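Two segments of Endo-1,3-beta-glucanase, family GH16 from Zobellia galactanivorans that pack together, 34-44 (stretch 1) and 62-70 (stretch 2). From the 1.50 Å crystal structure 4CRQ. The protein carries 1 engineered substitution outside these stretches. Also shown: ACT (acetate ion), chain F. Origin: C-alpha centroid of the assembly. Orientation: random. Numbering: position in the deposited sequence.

Stretch 1 34-44: ELQYYRRENAA
Stretch 2, residues 62-70: AQYTSARMK

Stretches 1 and 2 run side by side as short parallel strands, the one through Tyr 37 and Tyr 38 beside the one through Thr 65 and Ser 66, whose axes approach to 4.3 Å with 38° between their N-to-C directions. The pairing is in register, Tyr 37 with Thr 65 (CA to CA 4.7 Å) and Tyr 38 with Ser 66 (CA to CA 4.9 Å), and the contact buries 725 Å² in all.

Stretch 2 enters at Ala 62 (phi/psi -96/157), whose methyl points toward stretch 1. Its CB lies 3.5 Å from Leu 35 O and 3.8 Å from Tyr 37 CB. The chain then turns a corner at Gln 63 (-106/7; chi1 p, chi2 t); its CA-to-CB bond points away from stretch 1, although the end of the side chain comes nearer. A water links the backbones here, donating to Leu 35 O at 2.7 Å and accepting from Gln 63 N at 2.9 Å.

From Tyr 64 the backbone is extended (-135/149). Its O accepts the straightest hydrogen bond of the contact, from Tyr 37 N at 2.8 Å and 171°, and also receives a CA-H...O contact from Gln 36 CA at 3.4 Å. The Tyr 64 side chain (chi1 m, chi2 -75°) turns its ring edge to Leu 35, with CD2 3.7 Å from Leu 35 CB; Leu 35 is m, t.

Thr 65 (-125/153, chi1 p) projects on the same face as Tyr 37, the face opposite that of Tyr 64, Ser 66 and Tyr 38. Its OG1 accepts a hydrogen bond from Asn 42 ND2 at 3.0 Å, which ties the turn after Arg 39 to the strand; Asn 42 is m with chi2 68°. Thr 65 CG2 packs 3.9 Å from Arg 39 CD, and Thr 65 CA approaches Tyr 37 O at 3.2 Å.

Ser 66 (-161/-166, chi1 t) gives only a weak bond from its N to Tyr 37 O, 3.4 Å at 149°. Its O is better used: Arg 39 N donates to it at 2.9 Å and 165°, while Tyr 38 CA makes a CA-H...O contact at 3.2 Å. Tyr 37 and Arg 39 thus bracket Tyr 38 with backbone bonds, as parallel pairing requires.

Beyond the ladder, Ala 67 (-131/152) points away overall, yet its CB still meets Ala 43 CB at 3.9 Å and Arg 39 O at 3.8 Å.

Arg 68 (-141/126) points toward stretch 1 in an extended t, t, t rotamer. Its CB sits 3.4 Å from the centroid of the Tyr 38 ring, 7° off the normal, a CH-pi contact over the face; Tyr 38 is m with chi2 -52°. A second water accepts from Arg 68 NH1 at 2.9 Å, donates to Glu 34 OE1 at 2.7 Å and bonds Tyr 38 OH at 2.7 Å. Arg 68 NH2 donates to acetate O at 3.0 Å.

Met 69 (-130/148; m, t, p) brings SD within 4.3 Å of Ala 43 CB. Lys 70 (-144/157; p, t, t, t) is beyond reach of stretch 1, and its NZ donates to acetate OXT at 3.0 Å.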

ATOM      1  N   GLU A  34      -6.701 -11.329  -7.853  1.00 25.05           N
ATOM      2  CA  GLU A  34      -5.225 -11.302  -8.018  1.00 22.25           C
ATOM      3  C   GLU A  34      -4.697 -12.724  -8.258  1.00 20.45           C
ATOM      4  O   GLU A  34      -5.312 -13.708  -7.805  1.00 24.87           O
ATOM      5  CB  GLU A  34      -4.555 -10.687  -6.796  1.00 21.56           C
ATOM      6  CG  GLU A  34      -4.933  -9.207  -6.668  1.00 26.61           C
ATOM      7  CD  GLU A  34      -4.672  -8.607  -5.287  1.00 26.32           C
ATOM      8  OE1 GLU A  34      -3.846  -9.160  -4.503  1.00 24.35           O
ATOM      9  OE2 GLU A  34      -5.286  -7.567  -4.965  1.00 28.67           O
ATOM     10  N   LEU A  35      -3.569 -12.824  -8.958  1.00 19.17           N
ATOM     11  CA  LEU A  35      -3.030 -14.142  -9.387  1.00 18.57           C
ATOM     12  C   LEU A  35      -1.908 -14.708  -8.514  1.00 20.58           C
ATOM     13  O   LEU A  35      -1.540 -15.871  -8.681  1.00 23.63           O
ATOM     14  CB  LEU A  35      -2.603 -14.087 -10.888  1.00 21.08           C
ATOM     15  CG  LEU A  35      -3.635 -13.479 -11.866  1.00 21.54           C
ATOM     16  CD1 LEU A  35      -3.019 -13.271 -13.236  1.00 23.66           C
ATOM     17  CD2 LEU A  35      -4.906 -14.332 -11.952  1.00 24.98           C
ATOM     18  N   GLN A  36      -1.381 -13.898  -7.588  1.00 23.16           N
ATOM     19  CA  GLN A  36      -0.243 -14.363  -6.749  1.00 21.41           C
ATOM     20  C   GLN A  36      -0.656 -15.073  -5.454  1.00 20.89           C
ATOM     21  O   GLN A  36      -1.724 -14.799  -4.864  1.00 23.75           O
ATOM     22  CB  GLN A  36       0.726 -13.216  -6.346  1.00 20.73           C
ATOM     23  CG  GLN A  36       0.228 -12.325  -5.202  1.00 19.47           C
ATOM     24  CD  GLN A  36      -1.055 -11.564  -5.498  1.00 20.51           C
ATOM     25  OE1 GLN A  36      -1.299 -11.165  -6.642  1.00 21.30           O
ATOM     26  NE2 GLN A  36      -1.887 -11.358  -4.465  1.00 21.44           N
ATOM     27  N   TYR A  37       0.214 -15.975  -5.027  1.00 21.95           N
ATOM     28  CA  TYR A  37       0.112 -16.601  -3.730  1.00 21.64           C
ATOM     29  C   TYR A  37       1.197 -15.943  -2.826  1.00 20.10           C
ATOM     30  O   TYR A  37       2.389 -16.071  -3.133  1.00 21.28           O
ATOM     31  CB  TYR A  37       0.328 -18.107  -3.862  1.00 22.10           C
ATOM     32  CG  TYR A  37       0.109 -18.945  -2.613  1.00 22.69           C
ATOM     33  CD1 TYR A  37       0.986 -18.875  -1.485  1.00 22.87           C
ATOM     34  CD2 TYR A  37      -0.964 -19.849  -2.551  1.00 26.37           C
ATOM     35  CE1 TYR A  37       0.773 -19.662  -0.341  1.00 22.34           C
ATOM     36  CE2 TYR A  37      -1.176 -20.636  -1.408  1.00 25.47           C
ATOM     37  CZ  TYR A  37      -0.308 -20.548  -0.322  1.00 24.48           C
ATOM     38  OH  TYR A  37      -0.546 -21.327   0.773  1.00 27.44           O
ATOM     39  N   TYR A  38       0.811 -15.227  -1.755  1.00 18.31           N
ATOM     40  CA  TYR A  38       1.808 -14.589  -0.904  1.00 19.84           C
ATOM     41  C   TYR A  38       2.523 -15.597  -0.031  1.00 21.09           C
ATOM     42  O   TYR A  38       1.919 -16.532   0.484  1.00 21.10           O
ATOM     43  CB  TYR A  38       1.121 -13.541  -0.067  1.00 19.86           C
ATOM     44  CG  TYR A  38       0.674 -12.279  -0.822  1.00 20.29           C
ATOM     45  CD1 TYR A  38       1.586 -11.558  -1.623  1.00 18.82           C
ATOM     46  CD2 TYR A  38      -0.645 -11.794  -0.709  1.00 19.03           C
ATOM     47  CE1 TYR A  38       1.221 -10.389  -2.289  1.00 19.91           C
ATOM     48  CE2 TYR A  38      -1.037 -10.636  -1.377  1.00 20.59           C
ATOM     49  CZ  TYR A  38      -0.102  -9.939  -2.159  1.00 19.21           C
ATOM     50  OH  TYR A  38      -0.445  -8.785  -2.816  1.00 20.99           O
ATOM     51  N   ARG A  39       3.832 -15.397   0.113  1.00 19.17           N
ATOM     52  CA  ARG A  39       4.695 -16.233   1.013  1.00 19.04           C
ATOM     53  C   ARG A  39       5.679 -15.375   1.762  1.00 21.55           C
ATOM     54  O   ARG A  39       6.069 -14.287   1.295  1.00 21.58           O
ATOM     55  CB  ARG A  39       5.450 -17.290   0.191  1.00 18.91           C
ATOM     56  CG  ARG A  39       4.510 -18.140  -0.712  1.00 20.00           C
ATOM     57  CD  ARG A  39       5.208 -19.419  -1.169  1.00 22.86           C
ATOM     58  NE  ARG A  39       5.460 -20.318  -0.026  1.00 30.61           N
ATOM     59  CZ  ARG A  39       6.523 -21.133   0.108  1.00 25.75           C
ATOM     60  NH1 ARG A  39       7.479 -21.179  -0.836  1.00 35.16           N
ATOM     61  NH2 ARG A  39       6.639 -21.917   1.178  1.00 31.75           N
ATOM     62  N   ARG A  40       6.102 -15.870   2.921  1.00 21.40           N
ATOM     63  CA  ARG A  40       7.096 -15.185   3.725  1.00 19.87           C
ATOM     64  C   ARG A  40       8.425 -15.076   2.948  1.00 20.25           C
ATOM     65  O   ARG A  40       9.099 -14.033   3.034  1.00 20.80           O
ATOM     66  CB  ARG A  40       7.328 -15.925   5.056  1.00 19.85           C
ATOM     67  CG  ARG A  40       8.496 -15.416   5.894  1.00 21.25           C
ATOM     68  CD  ARG A  40       8.240 -14.002   6.398  1.00 21.85           C
ATOM     69  NE  ARG A  40       9.348 -13.440   7.180  1.00 21.91           N
ATOM     70  CZ  ARG A  40      10.420 -12.849   6.644  1.00 23.49           C
ATOM     71  NH1 ARG A  40      10.594 -12.725   5.311  1.00 24.56           N
ATOM     72  NH2 ARG A  40      11.346 -12.371   7.470  1.00 24.66           N
ATOM     73  N   GLU A  41       8.772 -16.131   2.194  1.00 22.54           N
ATOM     74  CA  GLU A  41      10.052 -16.257   1.467  1.00 23.54           C
ATOM     75  C   GLU A  41      10.315 -15.106   0.506  1.00 20.94           C
ATOM     76  O   GLU A  41      11.476 -14.777   0.200  1.00 24.21           O
ATOM     77  CB  GLU A  41      10.088 -17.584   0.675  1.00 29.42           C
ATOM     78  CG  GLU A  41      11.467 -17.968   0.136  1.00 39.06           C
ATOM     79  CD  GLU A  41      11.504 -19.341  -0.519  1.00 53.44           C
ATOM     80  OE1 GLU A  41      10.785 -19.599  -1.487  1.00 58.12           O
ATOM     81  OE2 GLU A  41      12.285 -20.186  -0.053  1.00 74.13           O
ATOM     82  N   ASN A  42       9.230 -14.495   0.032  1.00 20.45           N
ATOM     83  CA  ASN A  42       9.354 -13.452  -0.966  1.00 19.43           C
ATOM     84  C   ASN A  42       9.684 -12.057  -0.444  1.00 18.79           C
ATOM     85  O   ASN A  42       9.770 -11.096  -1.254  1.00 20.29           O
ATOM     86  CB  ASN A  42       8.077 -13.372  -1.792  1.00 18.16           C
ATOM     87  CG  ASN A  42       7.832 -14.617  -2.625  1.00 22.57           C
ATOM     88  OD1 ASN A  42       7.564 -15.704  -2.089  1.00 23.37           O
ATOM     89  ND2 ASN A  42       7.914 -14.476  -3.923  1.00 20.34           N
ATOM     90  N   ALA A  43       9.825 -11.909   0.873  1.00 20.29           N
ATOM     91  CA  ALA A  43      10.272 -10.650   1.488  1.00 19.24           C
ATOM     92  C   ALA A  43      11.629 -10.876   2.113  1.00 20.07           C
ATOM     93  O   ALA A  43      11.810 -11.875   2.825  1.00 21.67           O
ATOM     94  CB  ALA A  43       9.267 -10.163   2.524  1.00 22.25           C
ATOM     95  N   ALA A  44      12.580  -9.972   1.862  1.00 21.06           N
ATOM     96  CA  ALA A  44      13.941 -10.084   2.406  1.00 21.97           C
ATOM     97  C   ALA A  44      14.531  -8.700   2.541  1.00 21.95           C
ATOM     98  O   ALA A  44      13.916  -7.744   2.110  1.00 21.98           O
ATOM     99  CB  ALA A  44      14.815 -10.959   1.500  1.00 24.69           C
ATOM    100  N   ALA A  62      -1.414 -21.454  -7.767  1.00 24.84           N
ATOM    101  CA  ALA A  62      -1.100 -20.151  -8.375  1.00 22.99           C
ATOM    102  C   ALA A  62       0.153 -20.298  -9.206  1.00 23.81           C
ATOM    103  O   ALA A  62       0.970 -21.225  -8.968  1.00 24.65           O
ATOM    104  CB  ALA A  62      -0.903 -19.081  -7.317  1.00 20.94           C
ATOM    105  N   GLN A  63       0.343 -19.410 -10.176  1.00 22.18           N
ATOM    106  CA  GLN A  63       1.612 -19.443 -10.918  1.00 23.44           C
ATOM    107  C   GLN A  63       2.544 -18.291 -10.534  1.00 20.82           C
ATOM    108  O   GLN A  63       3.593 -18.154 -11.164  1.00 21.15           O
ATOM    109  CB  GLN A  63       1.403 -19.582 -12.442  1.00 33.84           C
ATOM    110  CG  GLN A  63       1.063 -18.326 -13.164  1.00 40.49           C
ATOM    111  CD  GLN A  63       0.799 -18.507 -14.639  1.00 39.38           C
ATOM    112  OE1 GLN A  63       1.615 -19.004 -15.423  1.00 35.09           O
ATOM    113  NE2 GLN A  63      -0.356 -18.073 -15.023  1.00 30.58           N
ATOM    114  N   TYR A  64       2.191 -17.492  -9.514  1.00 19.74           N
ATOM    115  CA  TYR A  64       3.064 -16.390  -9.040  1.00 19.08           C
ATOM    116  C   TYR A  64       3.117 -16.404  -7.532  1.00 19.65           C
ATOM    117  O   TYR A  64       2.136 -16.769  -6.890  1.00 21.62           O
ATOM    118  CB  TYR A  64       2.564 -14.994  -9.490  1.00 21.50           C
ATOM    119  CG  TYR A  64       2.273 -14.962 -10.994  1.00 19.88           C
ATOM    120  CD1 TYR A  64       3.328 -14.927 -11.942  1.00 20.82           C
ATOM    121  CD2 TYR A  64       0.952 -14.992 -11.480  1.00 20.85           C
ATOM    122  CE1 TYR A  64       3.064 -14.909 -13.323  1.00 22.19           C
ATOM    123  CE2 TYR A  64       0.672 -14.971 -12.863  1.00 20.51           C
ATOM    124  CZ  TYR A  64       1.734 -14.936 -13.766  1.00 21.97           C
ATOM    125  OH  TYR A  64       1.509 -14.929 -15.116  1.00 23.28           O
ATOM    126  N   THR A  65       4.252 -15.985  -7.002  1.00 21.15           N
ATOM    127  CA  THR A  65       4.390 -15.730  -5.570  1.00 19.75           C
ATOM    128  C   THR A  65       4.877 -14.306  -5.374  1.00 19.63           C
ATOM    129  O   THR A  65       5.541 -13.740  -6.251  1.00 19.41           O
ATOM    130  CB  THR A  65       5.348 -16.727  -4.870  1.00 19.67           C
ATOM    131  OG1 THR A  65       6.629 -16.667  -5.522  1.00 20.85           O
ATOM    132  CG2 THR A  65       4.774 -18.170  -4.881  1.00 22.15           C
ATOM    133  N   SER A  66       4.552 -13.719  -4.215  1.00 18.77           N
ATOM    134  CA  SER A  66       5.029 -12.386  -3.866  1.00 18.09           C
ATOM    135  C   SER A  66       4.876 -12.270  -2.347  1.00 16.87           C
ATOM    136  O   SER A  66       4.670 -13.306  -1.680  1.00 18.58           O
ATOM    137  CB  SER A  66       4.222 -11.318  -4.611  1.00 18.50           C
ATOM    138  OG  SER A  66       4.825 -10.032  -4.445  1.00 18.72           O
ATOM    139  N   ALA A  67       4.969 -11.054  -1.801  1.00 18.73           N
ATOM    140  CA  ALA A  67       4.793 -10.844  -0.370  1.00 17.71           C
ATOM    141  C   ALA A  67       3.836  -9.711  -0.077  1.00 18.21           C
ATOM    142  O   ALA A  67       3.692  -8.791  -0.874  1.00 19.57           O
ATOM    143  CB  ALA A  67       6.128 -10.570   0.308  1.00 17.58           C
ATOM    144  N   ARG A  68       3.178  -9.819   1.072  1.00 17.98           N
ATOM    145  CA  ARG A  68       2.262  -8.824   1.601  1.00 18.79           C
ATOM    146  C   ARG A  68       2.504  -8.777   3.107  1.00 20.23           C
ATOM    147  O   ARG A  68       2.453  -9.810   3.785  1.00 20.85           O
ATOM    148  CB  ARG A  68       0.799  -9.174   1.271  1.00 20.14           C
ATOM    149  CG  ARG A  68      -0.231  -8.250   1.933  1.00 19.75           C
ATOM    150  CD  ARG A  68      -1.607  -8.457   1.297  1.00 22.16           C
ATOM    151  NE  ARG A  68      -2.702  -7.923   2.121  1.00 22.63           N
ATOM    152  CZ  ARG A  68      -3.899  -7.537   1.651  1.00 22.01           C
ATOM    153  NH1 ARG A  68      -4.161  -7.579   0.335  1.00 22.67           N
ATOM    154  NH2 ARG A  68      -4.821  -7.091   2.495  1.00 23.07           N
ATOM    155  N   MET A  69       2.770  -7.573   3.617  1.00 19.13           N
ATOM    156  CA  MET A  69       3.129  -7.355   5.015  1.00 20.02           C
ATOM    157  C   MET A  69       2.283  -6.263   5.624  1.00 20.26           C
ATOM    158  O   MET A  69       1.921  -5.334   4.926  1.00 19.51           O
ATOM    159  CB  MET A  69       4.567  -6.853   5.050  1.00 25.60           C
ATOM    160  CG  MET A  69       5.614  -7.765   4.489  1.00 28.43           C
ATOM    161  SD  MET A  69       7.101  -6.819   4.095  1.00 26.89           S
ATOM    162  CE  MET A  69       7.697  -6.222   5.698  1.00 24.36           C
ATOM    163  N   LYS A  70       1.976  -6.348   6.918  1.00 19.00           N
ATOM    164  CA  LYS A  70       1.139  -5.347   7.585  1.00 18.47           C
ATOM    165  C   LYS A  70       1.622  -5.141   9.003  1.00 19.69           C
ATOM    166  O   LYS A  70       2.255  -6.045   9.560  1.00 21.85           O
ATOM    167  CB  LYS A  70      -0.354  -5.795   7.528  1.00 20.25           C
ATOM    168  CG  LYS A  70      -0.608  -7.107   8.270  1.00 22.41           C
ATOM    169  CD  LYS A  70      -2.040  -7.622   8.159  1.00 22.62           C
ATOM    170  CE  LYS A  70      -2.185  -8.947   8.893  1.00 24.01           C
ATOM    171  NZ  LYS A  70      -3.597  -9.430   8.883  1.00 27.70           N
TER
HETATM  172  C   ACT F1257      -5.843  -7.848   6.232  1.00 51.65           C
HETATM  173  O   ACT F1257      -4.942  -7.983   5.378  1.00 37.98           O
HETATM  174  OXT ACT F1257      -5.968  -8.520   7.294  1.00 44.60           O
HETATM  175  CH3 ACT F1257      -6.842  -6.799   5.941  1.00 45.83           C
HETATM  176  O   HOH W   1      -2.938  -7.885  -2.281  0.50 15.85           O
HETATM  177  O   HOH W   2      -1.925 -17.714 -10.678  1.00 24.91           O